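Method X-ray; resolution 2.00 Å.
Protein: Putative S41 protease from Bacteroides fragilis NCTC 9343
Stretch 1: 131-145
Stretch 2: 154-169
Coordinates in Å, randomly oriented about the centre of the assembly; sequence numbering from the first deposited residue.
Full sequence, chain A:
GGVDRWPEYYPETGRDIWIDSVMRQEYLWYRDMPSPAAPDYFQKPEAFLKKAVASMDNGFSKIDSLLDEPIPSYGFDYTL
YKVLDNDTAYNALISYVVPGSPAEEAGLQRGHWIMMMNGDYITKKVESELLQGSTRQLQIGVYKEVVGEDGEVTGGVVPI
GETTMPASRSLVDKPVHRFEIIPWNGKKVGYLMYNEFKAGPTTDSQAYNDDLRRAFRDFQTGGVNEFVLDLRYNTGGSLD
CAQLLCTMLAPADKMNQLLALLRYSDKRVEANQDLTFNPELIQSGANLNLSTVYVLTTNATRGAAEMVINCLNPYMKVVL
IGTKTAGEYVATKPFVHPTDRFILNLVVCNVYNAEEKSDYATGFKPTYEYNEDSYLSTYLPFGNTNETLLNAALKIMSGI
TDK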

# COMPACT_ATOMS: atom_id res chain seq x y z
N LEU A 131 11.81 10.28 -12.36
CA LEU A 131 12.10 9.31 -11.33
C LEU A 131 13.41 9.57 -10.60
O LEU A 131 13.49 9.43 -9.39
CB LEU A 131 12.12 7.93 -11.95
CG LEU A 131 10.80 7.34 -12.45
CD1 LEU A 131 11.11 5.99 -13.12
CD2 LEU A 131 9.84 7.11 -11.31
N GLN A 132 14.43 9.97 -11.34
CA GLN A 132 15.75 10.22 -10.76
C GLN A 132 16.60 11.04 -11.68
O GLN A 132 16.27 11.17 -12.85
CB GLN A 132 16.44 8.89 -10.53
CG GLN A 132 16.29 7.98 -11.72
CD GLN A 132 17.31 6.90 -11.75
OE1 GLN A 132 17.50 6.17 -10.77
NE2 GLN A 132 18.02 6.79 -12.88
N GLY A 133 17.70 11.58 -11.16
CA GLY A 133 18.61 12.37 -11.96
C GLY A 133 19.29 13.44 -11.13
O GLY A 133 19.33 13.37 -9.91
N SER A 134 19.82 14.43 -11.84
CA SER A 134 20.53 15.54 -11.22
C SER A 134 19.52 16.60 -10.77
O SER A 134 18.30 16.37 -10.85
CB SER A 134 21.53 16.13 -12.23
OG SER A 134 20.84 16.53 -13.40
N THR A 135 20.04 17.73 -10.25
CA THR A 135 19.23 18.85 -9.83
C THR A 135 18.45 19.31 -11.04
O THR A 135 18.98 19.27 -12.14
CB THR A 135 20.12 19.97 -9.29
OG1 THR A 135 20.80 19.49 -8.13
CG2 THR A 135 19.29 21.19 -8.92
N ARG A 136 17.20 19.73 -10.86
CA ARG A 136 16.35 20.17 -11.97
C ARG A 136 15.65 21.45 -11.61
O ARG A 136 15.44 21.75 -10.43
CB ARG A 136 15.23 19.15 -12.30
CG ARG A 136 15.60 17.67 -12.38
CD ARG A 136 16.65 17.39 -13.43
NE ARG A 136 16.39 18.10 -14.69
CZ ARG A 136 15.63 17.63 -15.69
NH1 ARG A 136 15.03 16.43 -15.62
NH2 ARG A 136 15.47 18.37 -16.79
N GLN A 137 15.26 22.19 -12.63
CA GLN A 137 14.47 23.39 -12.46
C GLN A 137 13.07 23.01 -12.91
O GLN A 137 12.91 22.52 -14.03
CB GLN A 137 14.99 24.55 -13.31
CG GLN A 137 16.26 25.16 -12.76
CD GLN A 137 16.08 25.68 -11.34
OE1 GLN A 137 16.90 25.40 -10.46
NE2 GLN A 137 14.97 26.40 -11.09
N LEU A 138 12.08 23.25 -12.06
CA LEU A 138 10.72 22.87 -12.39
C LEU A 138 9.75 24.03 -12.47
O LEU A 138 9.83 24.96 -11.66
CB LEU A 138 10.20 21.90 -11.31
CG LEU A 138 11.03 20.65 -10.96
CD1 LEU A 138 10.34 19.77 -9.89
CD2 LEU A 138 11.40 19.79 -12.20
N GLN A 139 8.86 24.02 -13.46
CA GLN A 139 7.70 24.92 -13.47
C GLN A 139 6.59 24.08 -12.83
O GLN A 139 6.38 22.95 -13.23
CB GLN A 139 7.30 25.38 -14.87
CG GLN A 139 6.11 26.35 -14.86
CD GLN A 139 5.78 26.90 -16.25
OE1 GLN A 139 5.47 26.15 -17.17
NE2 GLN A 139 5.83 28.23 -16.39
N ILE A 140 5.89 24.63 -11.85
CA ILE A 140 4.88 23.95 -11.08
C ILE A 140 3.53 24.63 -11.29
O ILE A 140 3.49 25.87 -11.43
CB ILE A 140 5.23 24.02 -9.54
CG1 ILE A 140 6.54 23.28 -9.23
CG2 ILE A 140 4.11 23.47 -8.61
CD1 ILE A 140 6.56 21.88 -9.65
N GLY A 141 2.45 23.85 -11.30
CA GLY A 141 1.10 24.40 -11.44
C GLY A 141 0.12 23.81 -10.45
O GLY A 141 0.50 22.98 -9.64
N VAL A 142 -1.14 24.27 -10.52
CA VAL A 142 -2.25 23.74 -9.73
C VAL A 142 -3.49 23.71 -10.60
O VAL A 142 -3.56 24.42 -11.61
CB VAL A 142 -2.56 24.58 -8.48
CG1 VAL A 142 -1.40 24.50 -7.49
CG2 VAL A 142 -2.86 26.04 -8.88
N TYR A 143 -4.42 22.81 -10.31
CA TYR A 143 -5.67 22.74 -11.05
C TYR A 143 -6.57 23.86 -10.53
O TYR A 143 -6.77 23.98 -9.32
CB TYR A 143 -6.36 21.41 -10.87
CG TYR A 143 -7.62 21.22 -11.67
CD1 TYR A 143 -7.57 20.84 -13.02
CD2 TYR A 143 -8.87 21.37 -11.08
CE1 TYR A 143 -8.76 20.65 -13.78
CE2 TYR A 143 -10.06 21.18 -11.82
CZ TYR A 143 -9.99 20.82 -13.17
OH TYR A 143 -11.18 20.64 -13.89
N LYS A 144 -7.07 24.69 -11.44
CA LYS A 144 -7.99 25.77 -11.10
C LYS A 144 -9.26 25.73 -11.97
O LYS A 144 -9.18 25.43 -13.16
CB LYS A 144 -7.33 27.14 -11.32
CG LYS A 144 -6.20 27.52 -10.36
N GLU A 145 -10.39 26.08 -11.37
CA GLU A 145 -11.69 26.22 -12.06
C GLU A 145 -12.10 27.69 -12.16
O GLU A 145 -11.85 28.47 -11.25
CB GLU A 145 -12.81 25.49 -11.32
CG GLU A 145 -12.68 23.98 -11.38
CD GLU A 145 -13.78 23.28 -10.59
OE1 GLU A 145 -13.96 23.59 -9.39
OE2 GLU A 145 -14.43 22.39 -11.18
N THR A 154 -14.94 26.01 -16.44
CA THR A 154 -13.81 25.40 -17.15
C THR A 154 -12.63 25.20 -16.16
O THR A 154 -12.34 26.08 -15.33
CB THR A 154 -13.36 26.28 -18.29
OG1 THR A 154 -12.96 27.55 -17.76
CG2 THR A 154 -14.49 26.49 -19.31
N GLY A 155 -11.97 24.05 -16.25
CA GLY A 155 -10.81 23.75 -15.41
C GLY A 155 -9.56 23.42 -16.20
O GLY A 155 -9.64 22.95 -17.34
N GLY A 156 -8.40 23.69 -15.61
CA GLY A 156 -7.12 23.38 -16.22
C GLY A 156 -5.99 23.62 -15.23
O GLY A 156 -6.18 24.19 -14.16
N VAL A 157 -4.81 23.18 -15.62
CA VAL A 157 -3.61 23.32 -14.81
C VAL A 157 -2.97 24.65 -15.17
O VAL A 157 -2.64 24.88 -16.33
CB VAL A 157 -2.68 22.16 -15.08
CG1 VAL A 157 -1.41 22.26 -14.23
CG2 VAL A 157 -3.45 20.87 -14.81
N VAL A 158 -2.86 25.55 -14.20
CA VAL A 158 -2.30 26.87 -14.43
C VAL A 158 -0.97 27.04 -13.70
O VAL A 158 -0.83 26.62 -12.54
CB VAL A 158 -3.29 27.96 -14.01
CG1 VAL A 158 -4.62 27.77 -14.79
CG2 VAL A 158 -3.57 27.93 -12.52
N PRO A 159 0.03 27.65 -14.36
CA PRO A 159 1.30 27.77 -13.65
C PRO A 159 1.20 28.70 -12.46
O PRO A 159 0.51 29.70 -12.54
CB PRO A 159 2.24 28.40 -14.69
CG PRO A 159 1.52 28.26 -16.00
CD PRO A 159 0.09 28.28 -15.69
N ILE A 160 1.84 28.34 -11.37
CA ILE A 160 1.87 29.18 -10.18
C ILE A 160 3.29 29.56 -9.74
O ILE A 160 3.43 30.39 -8.84
CB ILE A 160 1.18 28.49 -8.98
CG1 ILE A 160 1.93 27.22 -8.60
CG2 ILE A 160 -0.28 28.23 -9.31
CD1 ILE A 160 1.54 26.65 -7.22
N GLY A 161 4.32 28.92 -10.31
CA GLY A 161 5.69 29.24 -9.94
C GLY A 161 6.74 28.26 -10.40
O GLY A 161 6.53 27.46 -11.32
N GLU A 162 7.91 28.38 -9.78
CA GLU A 162 9.07 27.52 -10.07
C GLU A 162 9.84 27.11 -8.81
O GLU A 162 9.78 27.76 -7.77
CB GLU A 162 10.02 28.26 -10.99
CG GLU A 162 9.42 28.59 -12.37
CD GLU A 162 10.26 29.58 -13.19
OE1 GLU A 162 10.99 30.42 -12.61
OE2 GLU A 162 10.16 29.51 -14.43
N THR A 163 10.54 26.00 -8.89
CA THR A 163 11.37 25.59 -7.80
C THR A 163 12.53 24.78 -8.33
O THR A 163 12.51 24.29 -9.50
CB THR A 163 10.59 24.76 -6.78
OG1 THR A 163 11.43 24.50 -5.65
CG2 THR A 163 10.15 23.43 -7.39
N THR A 164 13.55 24.66 -7.48
CA THR A 164 14.74 23.85 -7.77
C THR A 164 14.67 22.58 -6.97
O THR A 164 14.54 22.64 -5.74
CB THR A 164 16.00 24.61 -7.36
OG1 THR A 164 16.02 25.84 -8.08
CG2 THR A 164 17.27 23.79 -7.66
N MSE A 165 14.74 21.43 -7.65
CA MSE A 165 14.67 20.14 -7.00
C MSE A 165 16.06 19.53 -6.95
O MSE A 165 16.70 19.36 -7.99
CB MSE A 165 13.73 19.16 -7.72
CG MSE A 165 13.53 17.92 -6.92
SE MSE A 165 12.08 16.86 -7.54
CE MSE A 165 12.69 16.56 -9.36
N PRO A 166 16.54 19.17 -5.75
CA PRO A 166 17.89 18.60 -5.69
C PRO A 166 17.98 17.23 -6.36
O PRO A 166 16.94 16.63 -6.70
CB PRO A 166 18.18 18.49 -4.17
CG PRO A 166 17.05 19.13 -3.47
CD PRO A 166 15.89 19.25 -4.43
N ALA A 167 19.22 16.76 -6.56
CA ALA A 167 19.47 15.48 -7.23
C ALA A 167 18.86 14.34 -6.45
O ALA A 167 18.76 14.38 -5.21
CB ALA A 167 20.98 15.25 -7.45
N SER A 168 18.42 13.31 -7.17
CA SER A 168 17.86 12.15 -6.53
C SER A 168 18.84 11.45 -5.59
O SER A 168 20.04 11.63 -5.69
CB SER A 168 17.39 11.16 -7.58
OG SER A 168 18.38 10.88 -8.53
N ARG A 169 18.32 10.65 -4.67
CA ARG A 169 19.18 9.91 -3.75
C ARG A 169 18.40 8.75 -3.23
O ARG A 169 17.24 8.66 -3.51
CB ARG A 169 19.74 10.80 -2.64
CG ARG A 169 18.75 11.44 -1.77
CD ARG A 169 19.46 12.51 -0.96
NE ARG A 169 18.46 13.04 -0.05
CZ ARG A 169 17.96 14.27 -0.04
NH1 ARG A 169 18.37 15.27 -0.83
NH2 ARG A 169 17.04 14.50 0.86

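Stretch 1 meets stretch 2 as an antiparallel strand pair, and hydrogen-bonded and non-hydrogen-bonded pairs alternate along it, apart from a one-residue shift at Ile140-Gly141. Before the strand begins, Gly133 is already fixed to Ser168: Gly133 N donates to Ser168 OG (2.8 Å, N-H...O angle 170°), and Ser168 N returns a bond to Gly133 O (2.9 Å). Thr135 adds a CA-H...O contact, its CA lying 3.2 Å from Met165 O.

Regular pairing starts at Arg136, where Arg136 N to Met165 O and Met165 N to Arg136 O both measure 2.9 Å. At the following non-hydrogen-bonded pair the side chains take over: Thr164 OG1 donates to Gln137 OE1 at 2.6 Å. Leu138 and Thr163 close the next ring, with Leu138 N 2.8 Å from Thr163 O and Thr163 N 3.0 Å from Leu138 O. On the face that carries the side chains of Leu138, Thr163 and Met165, Leu138 CD1 packs 4.0 Å from CE of the selenomethionine Met165.

Ile140 marks a beta bulge. Its N bonds normally to Gly161 O (2.9 Å, 176°), but its carbonyl serves two donors: Ile160 N approaches Ile140 O at 3.0 Å and 172°, whereas the bond from Gly161 N to Ile140 O is weak, at 3.4 Å and 147°. The register shifts by one, so Gly141 pairs with Pro159. An ideal CB on Gly141 would clash with Val158 O at 2.8 Å, so the close approach depends on the bare glycine.

Beyond the bulge, Val142 N reaches Val158 O at 3.1 Å and Val158 N reaches Val142 O at 2.9 Å, while Val142 CG2 touches Ile160 CG2 at 3.4 Å. Tyr143 extends its hydroxyl over Gly155, with Tyr143 OH 3.5 Å from Gly155 CA; an ideal CB there would lie only 2.0 Å from that OH. Finally, Lys144 N bonds to Gly156 O (2.9 Å, 174°), and Gly156 N to Lys144 O (3.1 Å).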